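Long-range contact in putative secreted endoglycosylceramidase (Rhodococcus hoagii, PDB 6JYZ), which probably hydrolyses O-glycosidic bonds of glycosylceramides, consistent with an endogalactosylceramidase of glycoside hydrolase family 5: residues A[286-298]-A[321-333]. Sequence-based numbering, arbitrary orientation.
Sequences LVVFSPHLYSQSI and YGAPLWTGEWGWF
F289 and L325 form a single parallel bridge between the sixth and seventh strand positions of the family 5 (beta/alpha)8 barrel, just before strand 326-330 begins. The register follows from two backbone bonds, F289 N to P324 O at 2.9 Å and W326 N to F289 O at 3.1 Å. L325 CD1 also packs on P291 CD, which covers the face of the F289 ring opposite Y321 CE2. Further along, hydroxyls replace backbone donors: S290 OG gives its proton to W326 O, and T327 OG1, anti to its own nitrogen (chi1 -180°), donates to P291 O at 2.7 Å in the carbonyl plane.

E329 lies over H292 near the end of strand 326-330, where family 5 enzymes carry their catalytic nucleophile, consistent with such a role here. Its CG stands 3.7 Å from the imidazole centroid, and ring and carboxylate planes differ by 20°, a stacked arrangement. Y294 OH donates to E329 OE1 on its anti side at 2.8 Å, its ring turned steeply to the carboxylate, while R83 forms a salt bridge with OE2; together they hold both oxygens. H292 ND1 bonds instead to E222.

Beyond this site, the W332 indole lies against S297: CB sits over the five-membered ring, and NE1 donates to Q296 O at 2.9 Å from above the carbonyl plane. With an alanine here, Q296 O would probably lose this donor and S297 CB the ring face it rests on. S297 OG, also close to the indole, donates to G331 O at 2.7 Å and accepts from a water that accepts a hydrogen bond from F333 N.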
ATOM      1  N   LEU A 286      -4.485   5.064 -17.026  1.00 10.75           N
ATOM      2  CA  LEU A 286      -3.435   4.700 -16.088  1.00 11.04           C
ATOM      3  C   LEU A 286      -3.967   4.345 -14.707  1.00 10.38           C
ATOM      4  O   LEU A 286      -3.179   4.325 -13.749  1.00 11.19           O
ATOM      5  CB  LEU A 286      -2.382   5.826 -15.989  1.00 12.06           C
ATOM      6  CG  LEU A 286      -1.799   6.241 -17.329  1.00 15.98           C
ATOM      7  CD1 LEU A 286      -0.753   7.359 -17.131  1.00 17.28           C
ATOM      8  CD2 LEU A 286      -1.165   5.076 -18.045  1.00 16.34           C
ATOM      9  N   VAL A 287      -5.256   3.992 -14.625  1.00  9.95           N
ATOM     10  CA  VAL A 287      -5.726   3.542 -13.303  1.00 10.04           C
ATOM     11  C   VAL A 287      -5.309   2.104 -13.028  1.00  9.23           C
ATOM     12  O   VAL A 287      -5.122   1.276 -13.929  1.00  9.88           O
ATOM     13  CB  VAL A 287      -7.271   3.669 -13.201  1.00 10.00           C
ATOM     14  CG1 VAL A 287      -7.700   5.132 -13.303  1.00 11.03           C
ATOM     15  CG2 VAL A 287      -8.031   2.756 -14.173  1.00 11.09           C
ATOM     16  N   VAL A 288      -5.171   1.803 -11.735  1.00  9.44           N
ATOM     17  CA  VAL A 288      -4.744   0.500 -11.208  1.00  9.18           C
ATOM     18  C   VAL A 288      -5.666   0.163 -10.047  1.00  9.29           C
ATOM     19  O   VAL A 288      -5.787   0.977  -9.113  1.00  9.47           O
ATOM     20  CB  VAL A 288      -3.274   0.590 -10.751  1.00  9.20           C
ATOM     21  CG1 VAL A 288      -2.894  -0.690 -10.000  1.00 10.51           C
ATOM     22  CG2 VAL A 288      -2.330   0.881 -11.932  1.00 11.48           C
ATOM     23  N   PHE A 289      -6.324  -0.997 -10.109  1.00  8.80           N
ATOM     24  CA  PHE A 289      -7.238  -1.400  -9.043  1.00  8.64           C
ATOM     25  C   PHE A 289      -6.473  -2.050  -7.892  1.00  8.81           C
ATOM     26  O   PHE A 289      -5.623  -2.935  -8.106  1.00  9.39           O
ATOM     27  CB  PHE A 289      -8.238  -2.394  -9.647  1.00 10.16           C
ATOM     28  CG  PHE A 289      -9.299  -2.849  -8.666  1.00  9.81           C
ATOM     29  CD1 PHE A 289     -10.024  -1.924  -7.919  1.00 10.35           C
ATOM     30  CD2 PHE A 289      -9.538  -4.202  -8.437  1.00 10.99           C
ATOM     31  CE1 PHE A 289     -10.998  -2.350  -6.990  1.00 11.79           C
ATOM     32  CE2 PHE A 289     -10.522  -4.595  -7.504  1.00 11.49           C
ATOM     33  CZ  PHE A 289     -11.211  -3.681  -6.796  1.00 11.37           C
ATOM     34  N   SER A 290      -6.698  -1.573  -6.666  1.00  8.54           N
ATOM     35  CA  SER A 290      -5.868  -1.934  -5.527  1.00  8.61           C
ATOM     36  C   SER A 290      -6.716  -2.310  -4.305  1.00  9.07           C
ATOM     37  O   SER A 290      -6.661  -1.637  -3.274  1.00 10.73           O
ATOM     38  CB  SER A 290      -4.935  -0.779  -5.240  1.00 10.15           C
ATOM     39  OG  SER A 290      -3.932  -1.156  -4.325  1.00 10.69           O
ATOM     40  N   PRO A 291      -7.473  -3.411  -4.355  1.00  8.80           N
ATOM     41  CA  PRO A 291      -8.087  -3.984  -3.151  1.00  9.02           C
ATOM     42  C   PRO A 291      -6.998  -4.560  -2.261  1.00  9.48           C
ATOM     43  O   PRO A 291      -5.879  -4.861  -2.714  1.00 10.86           O
ATOM     44  CB  PRO A 291      -8.960  -5.113  -3.728  1.00 10.75           C
ATOM     45  CG  PRO A 291      -8.142  -5.603  -4.917  1.00 10.10           C
ATOM     46  CD  PRO A 291      -7.585  -4.307  -5.522  1.00 10.40           C
ATOM     47  N   HIS A 292      -7.291  -4.642  -0.980  1.00  8.35           N
ATOM     48  CA  HIS A 292      -6.411  -5.211   0.029  1.00  9.14           C
ATOM     49  C   HIS A 292      -6.843  -6.641   0.281  1.00  9.16           C
ATOM     50  O   HIS A 292      -7.982  -6.905   0.676  1.00  9.39           O
ATOM     51  CB  HIS A 292      -6.392  -4.389   1.328  1.00  8.51           C
ATOM     52  CG  HIS A 292      -5.937  -2.981   1.033  1.00  8.86           C
ATOM     53  ND1 HIS A 292      -6.016  -1.976   1.986  1.00  9.26           N
ATOM     54  CD2 HIS A 292      -5.365  -2.442  -0.088  1.00  8.75           C
ATOM     55  CE1 HIS A 292      -5.493  -0.856   1.441  1.00  8.84           C
ATOM     56  NE2 HIS A 292      -5.101  -1.091   0.182  1.00  9.33           N
ATOM     57  N   LEU A 293      -5.927  -7.559  -0.035  1.00  9.49           N
ATOM     58  CA  LEU A 293      -6.301  -9.007  -0.115  1.00  9.18           C
ATOM     59  C   LEU A 293      -6.063  -9.705   1.203  1.00  9.40           C
ATOM     60  O   LEU A 293      -5.025 -10.348   1.427  1.00  9.86           O
ATOM     61  CB  LEU A 293      -5.516  -9.674  -1.245  1.00  9.76           C
ATOM     62  CG  LEU A 293      -5.705  -9.050  -2.619  1.00 10.14           C
ATOM     63  CD1 LEU A 293      -4.986  -9.878  -3.714  1.00 12.21           C
ATOM     64  CD2 LEU A 293      -7.178  -8.982  -3.012  1.00 11.24           C
ATOM     65  N   TYR A 294      -7.025  -9.554   2.114  1.00 10.36           N
ATOM     66  CA  TYR A 294      -6.925 -10.034   3.483  1.00 10.44           C
ATOM     67  C   TYR A 294      -7.701 -11.342   3.730  1.00  9.80           C
ATOM     68  O   TYR A 294      -7.804 -11.756   4.896  1.00 10.40           O
ATOM     69  CB  TYR A 294      -7.367  -8.938   4.476  1.00  9.81           C
ATOM     70  CG  TYR A 294      -6.292  -7.889   4.720  1.00  9.34           C
ATOM     71  CD1 TYR A 294      -5.034  -8.201   5.232  1.00 10.23           C
ATOM     72  CD2 TYR A 294      -6.506  -6.548   4.458  1.00 10.83           C
ATOM     73  CE1 TYR A 294      -4.084  -7.241   5.549  1.00 10.28           C
ATOM     74  CE2 TYR A 294      -5.586  -5.549   4.765  1.00 10.77           C
ATOM     75  CZ  TYR A 294      -4.373  -5.909   5.305  1.00 10.71           C
ATOM     76  OH  TYR A 294      -3.408  -5.005   5.682  1.00 12.14           O
ATOM     77  N   SER A 295      -8.158 -12.016   2.665  1.00  9.41           N
ATOM     78  CA  SER A 295      -8.838 -13.300   2.822  1.00 10.05           C
ATOM     79  C   SER A 295      -7.935 -14.295   3.547  1.00 10.85           C
ATOM     80  O   SER A 295      -6.752 -14.443   3.245  1.00 10.63           O
ATOM     81  CB  SER A 295      -9.321 -13.829   1.541  1.00 11.00           C
ATOM     82  OG  SER A 295     -10.264 -12.941   0.922  1.00 11.46           O
ATOM     83  N   GLN A 296      -8.543 -14.970   4.517  1.00 10.40           N
ATOM     84  CA  GLN A 296      -7.899 -15.977   5.388  1.00 11.68           C
ATOM     85  C   GLN A 296      -6.831 -15.356   6.259  1.00 10.89           C
ATOM     86  O   GLN A 296      -6.006 -16.087   6.872  1.00 13.44           O
ATOM     87  CB  GLN A 296      -7.414 -17.229   4.645  1.00 12.08           C
ATOM     88  CG  GLN A 296      -8.562 -17.861   3.937  1.00 13.39           C
ATOM     89  CD  GLN A 296      -8.263 -19.265   3.478  1.00 14.67           C
ATOM     90  OE1 GLN A 296      -7.604 -19.527   2.481  1.00 13.95           O
ATOM     91  NE2 GLN A 296      -8.828 -20.216   4.210  1.00 21.77           N
ATOM     92  N   SER A 297      -6.823 -14.027   6.427  1.00 11.10           N
ATOM     93  CA  SER A 297      -6.007 -13.342   7.386  1.00 10.59           C
ATOM     94  C   SER A 297      -6.888 -12.661   8.444  1.00 12.18           C
ATOM     95  O   SER A 297      -6.882 -13.035   9.605  1.00 13.11           O
ATOM     96  CB  SER A 297      -5.026 -12.330   6.758  1.00 10.93           C
ATOM     97  OG  SER A 297      -4.302 -11.727   7.771  1.00 11.73           O
ATOM     98  N   ILE A 298      -7.660 -11.643   8.014  1.00 11.19           N
ATOM     99  CA  ILE A 298      -8.437 -10.819   8.926  1.00 11.09           C
ATOM    100  C   ILE A 298      -9.852 -10.589   8.402  1.00 11.91           C
ATOM    101  O   ILE A 298     -10.539  -9.678   8.903  1.00 14.20           O
ATOM    102  CB  ILE A 298      -7.716  -9.502   9.295  1.00 12.00           C
ATOM    103  CG1 ILE A 298      -7.440  -8.662   8.038  1.00 12.80           C
ATOM    104  CG2 ILE A 298      -6.442  -9.780  10.112  1.00 14.12           C
ATOM    105  CD1 ILE A 298      -6.998  -7.233   8.385  1.00 14.40           C
ATOM    106  N   TYR A 321     -12.470  -3.307 -15.034  1.00 11.73           N
ATOM    107  CA  TYR A 321     -11.952  -1.998 -15.248  1.00 12.03           C
ATOM    108  C   TYR A 321     -10.974  -1.932 -16.412  1.00 12.82           C
ATOM    109  O   TYR A 321     -10.546  -0.820 -16.785  1.00 15.64           O
ATOM    110  CB  TYR A 321     -11.193  -1.458 -14.022  1.00 12.25           C
ATOM    111  CG  TYR A 321     -12.060  -1.141 -12.842  1.00 11.15           C
ATOM    112  CD1 TYR A 321     -12.845   0.017 -12.842  1.00 10.95           C
ATOM    113  CD2 TYR A 321     -12.042  -1.952 -11.732  1.00 11.26           C
ATOM    114  CE1 TYR A 321     -13.578   0.365 -11.695  1.00 10.29           C
ATOM    115  CE2 TYR A 321     -12.792  -1.641 -10.591  1.00 10.41           C
ATOM    116  CZ  TYR A 321     -13.540  -0.479 -10.606  1.00 10.20           C
ATOM    117  OH  TYR A 321     -14.245  -0.157  -9.459  1.00 10.60           O
ATOM    118  N   GLY A 322     -10.557  -3.086 -16.916  1.00 12.88           N
ATOM    119  CA  GLY A 322      -9.496  -3.122 -17.939  1.00 13.90           C
ATOM    120  C   GLY A 322      -8.158  -2.666 -17.369  1.00 12.98           C
ATOM    121  O   GLY A 322      -7.306  -2.229 -18.141  1.00 16.18           O
ATOM    122  N   ALA A 323      -7.962  -2.806 -16.066  1.00 11.71           N
ATOM    123  CA  ALA A 323      -6.830  -2.186 -15.381  1.00 10.51           C
ATOM    124  C   ALA A 323      -5.928  -3.251 -14.775  1.00 10.81           C
ATOM    125  O   ALA A 323      -6.399  -4.331 -14.393  1.00 10.99           O
ATOM    126  CB  ALA A 323      -7.371  -1.330 -14.253  1.00 12.54           C
ATOM    127  N   PRO A 324      -4.657  -2.937 -14.488  1.00 10.15           N
ATOM    128  CA  PRO A 324      -3.875  -3.862 -13.679  1.00 10.04           C
ATOM    129  C   PRO A 324      -4.404  -3.965 -12.260  1.00  9.79           C
ATOM    130  O   PRO A 324      -5.057  -3.039 -11.748  1.00 10.64           O
ATOM    131  CB  PRO A 324      -2.480  -3.166 -13.631  1.00 10.71           C
ATOM    132  CG  PRO A 324      -2.480  -2.235 -14.851  1.00 11.75           C
ATOM    133  CD  PRO A 324      -3.941  -1.739 -14.961  1.00 10.08           C
ATOM    134  N   LEU A 325      -4.084  -5.079 -11.645  1.00  9.53           N
ATOM    135  CA  LEU A 325      -4.291  -5.342 -10.228  1.00  8.99           C
ATOM    136  C   LEU A 325      -2.969  -5.181  -9.499  1.00 10.15           C
ATOM    137  O   LEU A 325      -1.976  -5.797  -9.884  1.00  9.96           O
ATOM    138  CB  LEU A 325      -4.831  -6.758 -10.042  1.00 10.53           C
ATOM    139  CG  LEU A 325      -4.945  -7.240  -8.607  1.00  9.44           C
ATOM    140  CD1 LEU A 325      -5.953  -6.407  -7.819  1.00 12.02           C
ATOM    141  CD2 LEU A 325      -5.433  -8.707  -8.584  1.00 10.57           C
ATOM    142  N   TRP A 326      -2.945  -4.389  -8.444  1.00  8.57           N
ATOM    143  CA  TRP A 326      -1.741  -4.249  -7.599  1.00  8.85           C
ATOM    144  C   TRP A 326      -2.259  -4.105  -6.177  1.00  9.16           C
ATOM    145  O   TRP A 326      -3.004  -3.141  -5.949  1.00 10.22           O
ATOM    146  CB  TRP A 326      -0.945  -2.998  -7.998  1.00  9.82           C
ATOM    147  CG  TRP A 326       0.265  -2.798  -7.152  1.00  9.46           C
ATOM    148  CD1 TRP A 326       1.472  -3.431  -7.300  1.00 10.22           C
ATOM    149  CD2 TRP A 326       0.400  -1.966  -5.991  1.00  9.36           C
ATOM    150  NE1 TRP A 326       2.329  -3.041  -6.313  1.00 10.18           N
ATOM    151  CE2 TRP A 326       1.723  -2.111  -5.510  1.00  9.37           C
ATOM    152  CE3 TRP A 326      -0.429  -1.038  -5.361  1.00  9.59           C
ATOM    153  CZ2 TRP A 326       2.186  -1.423  -4.399  1.00 10.47           C
ATOM    154  CZ3 TRP A 326       0.002  -0.331  -4.259  1.00 10.14           C
ATOM    155  CH2 TRP A 326       1.306  -0.542  -3.775  1.00 11.06           C
ATOM    156  N   THR A 327      -1.986  -5.044  -5.284  1.00  9.61           N
ATOM    157  CA  THR A 327      -2.670  -5.002  -3.970  1.00  9.94           C
ATOM    158  C   THR A 327      -1.853  -4.189  -2.982  1.00  9.67           C
ATOM    159  O   THR A 327      -0.742  -4.560  -2.592  1.00 10.55           O
ATOM    160  CB  THR A 327      -2.964  -6.418  -3.464  1.00 10.25           C
ATOM    161  OG1 THR A 327      -3.626  -6.249  -2.195  1.00 11.42           O
ATOM    162  CG2 THR A 327      -1.773  -7.339  -3.293  1.00 11.66           C
ATOM    163  N   GLY A 328      -2.420  -3.098  -2.485  1.00  9.41           N
ATOM    164  CA  GLY A 328      -1.647  -2.170  -1.672  1.00  9.65           C
ATOM    165  C   GLY A 328      -1.424  -2.652  -0.255  1.00  9.00           C
ATOM    166  O   GLY A 328      -0.559  -2.060   0.427  1.00  9.16           O
ATOM    167  N   GLU A 329      -2.182  -3.642   0.226  1.00  9.46           N
ATOM    168  CA  GLU A 329      -1.932  -4.202   1.540  1.00  9.61           C
ATOM    169  C   GLU A 329      -2.382  -5.621   1.537  1.00  9.48           C
ATOM    170  O   GLU A 329      -3.401  -6.000   0.986  1.00  9.99           O
ATOM    171  CB  GLU A 329      -2.781  -3.599   2.657  1.00 10.74           C
ATOM    172  CG  GLU A 329      -2.516  -2.149   2.938  1.00 11.90           C
ATOM    173  CD  GLU A 329      -3.295  -1.610   4.138  1.00 11.17           C
ATOM    174  OE1 GLU A 329      -3.856  -2.388   4.958  1.00 12.43           O
ATOM    175  OE2 GLU A 329      -3.355  -0.384   4.180  1.00 11.14           O
ATOM    176  N   TRP A 330      -1.541  -6.430   2.225  1.00  9.74           N
ATOM    177  CA  TRP A 330      -1.833  -7.831   2.548  1.00  9.13           C
ATOM    178  C   TRP A 330      -0.894  -8.176   3.667  1.00  9.62           C
ATOM    179  O   TRP A 330       0.122  -7.505   3.905  1.00 10.76           O
ATOM    180  CB  TRP A 330      -1.627  -8.716   1.321  1.00  9.90           C
ATOM    181  CG  TRP A 330      -0.198  -8.850   0.888  1.00  9.37           C
ATOM    182  CD1 TRP A 330       0.499  -8.009   0.037  1.00 10.73           C
ATOM    183  CD2 TRP A 330       0.673  -9.966   1.187  1.00 10.33           C
ATOM    184  NE1 TRP A 330       1.768  -8.507  -0.190  1.00 10.52           N
ATOM    185  CE2 TRP A 330       1.886  -9.696   0.495  1.00 10.16           C
ATOM    186  CE3 TRP A 330       0.539 -11.107   1.978  1.00  9.98           C
ATOM    187  CZ2 TRP A 330       2.938 -10.612   0.505  1.00 10.15           C
ATOM    188  CZ3 TRP A 330       1.563 -12.039   1.952  1.00 10.39           C
ATOM    189  CH2 TRP A 330       2.739 -11.783   1.228  1.00 10.68           C
ATOM    190  N   GLY A 331      -1.221  -9.214   4.430  1.00  9.95           N
ATOM    191  CA  GLY A 331      -0.280  -9.613   5.483  1.00 11.30           C
ATOM    192  C   GLY A 331      -0.963 -10.535   6.469  1.00 10.77           C
ATOM    193  O   GLY A 331      -2.191 -10.624   6.516  1.00 11.30           O
ATOM    194  N   TRP A 332      -0.106 -11.237   7.223  1.00 10.55           N
ATOM    195  CA  TRP A 332      -0.532 -12.086   8.345  1.00 10.51           C
ATOM    196  C   TRP A 332       0.108 -11.549   9.601  1.00 10.92           C
ATOM    197  O   TRP A 332       1.214 -11.003   9.571  1.00 11.89           O
ATOM    198  CB  TRP A 332      -0.170 -13.575   8.112  1.00 11.11           C
ATOM    199  CG  TRP A 332      -1.286 -14.246   7.356  1.00 10.70           C
ATOM    200  CD1 TRP A 332      -2.279 -15.024   7.903  1.00 11.50           C
ATOM    201  CD2 TRP A 332      -1.584 -14.189   5.941  1.00 10.35           C
ATOM    202  NE1 TRP A 332      -3.155 -15.422   6.924  1.00 11.07           N
ATOM    203  CE2 TRP A 332      -2.758 -14.917   5.714  1.00  9.99           C
ATOM    204  CE3 TRP A 332      -0.986 -13.602   4.804  1.00 10.45           C
ATOM    205  CZ2 TRP A 332      -3.381 -15.054   4.473  1.00 10.44           C
ATOM    206  CZ3 TRP A 332      -1.562 -13.766   3.560  1.00 10.54           C
ATOM    207  CH2 TRP A 332      -2.745 -14.470   3.390  1.00 10.36           C
ATOM    208  N   PHE A 333      -0.614 -11.696  10.723  1.00 12.05           N
ATOM    209  CA  PHE A 333      -0.300 -10.933  11.938  1.00 13.40           C
ATOM    210  C   PHE A 333      -0.073 -11.816  13.169  1.00 15.60           C
ATOM    211  O   PHE A 333       0.189 -11.256  14.240  1.00 18.51           O
ATOM    212  CB  PHE A 333      -1.421  -9.901  12.198  1.00 12.63           C
ATOM    213  CG  PHE A 333      -1.619  -9.012  10.978  1.00 12.27           C
ATOM    214  CD1 PHE A 333      -0.652  -8.067  10.663  1.00 12.33           C
ATOM    215  CD2 PHE A 333      -2.737  -9.196  10.147  1.00 13.27           C
ATOM    216  CE1 PHE A 333      -0.760  -7.327   9.478  1.00 13.64           C
ATOM    217  CE2 PHE A 333      -2.867  -8.388   9.004  1.00 14.28           C
ATOM    218  CZ  PHE A 333      -1.885  -7.461   8.700  1.00 13.18           C
TER
HETATM  219  O   HOH W   1      -3.403 -10.955   3.643  1.00 10.72           O
HETATM  220  O   HOH W   2      -3.395 -12.637  10.303  1.00 13.67           O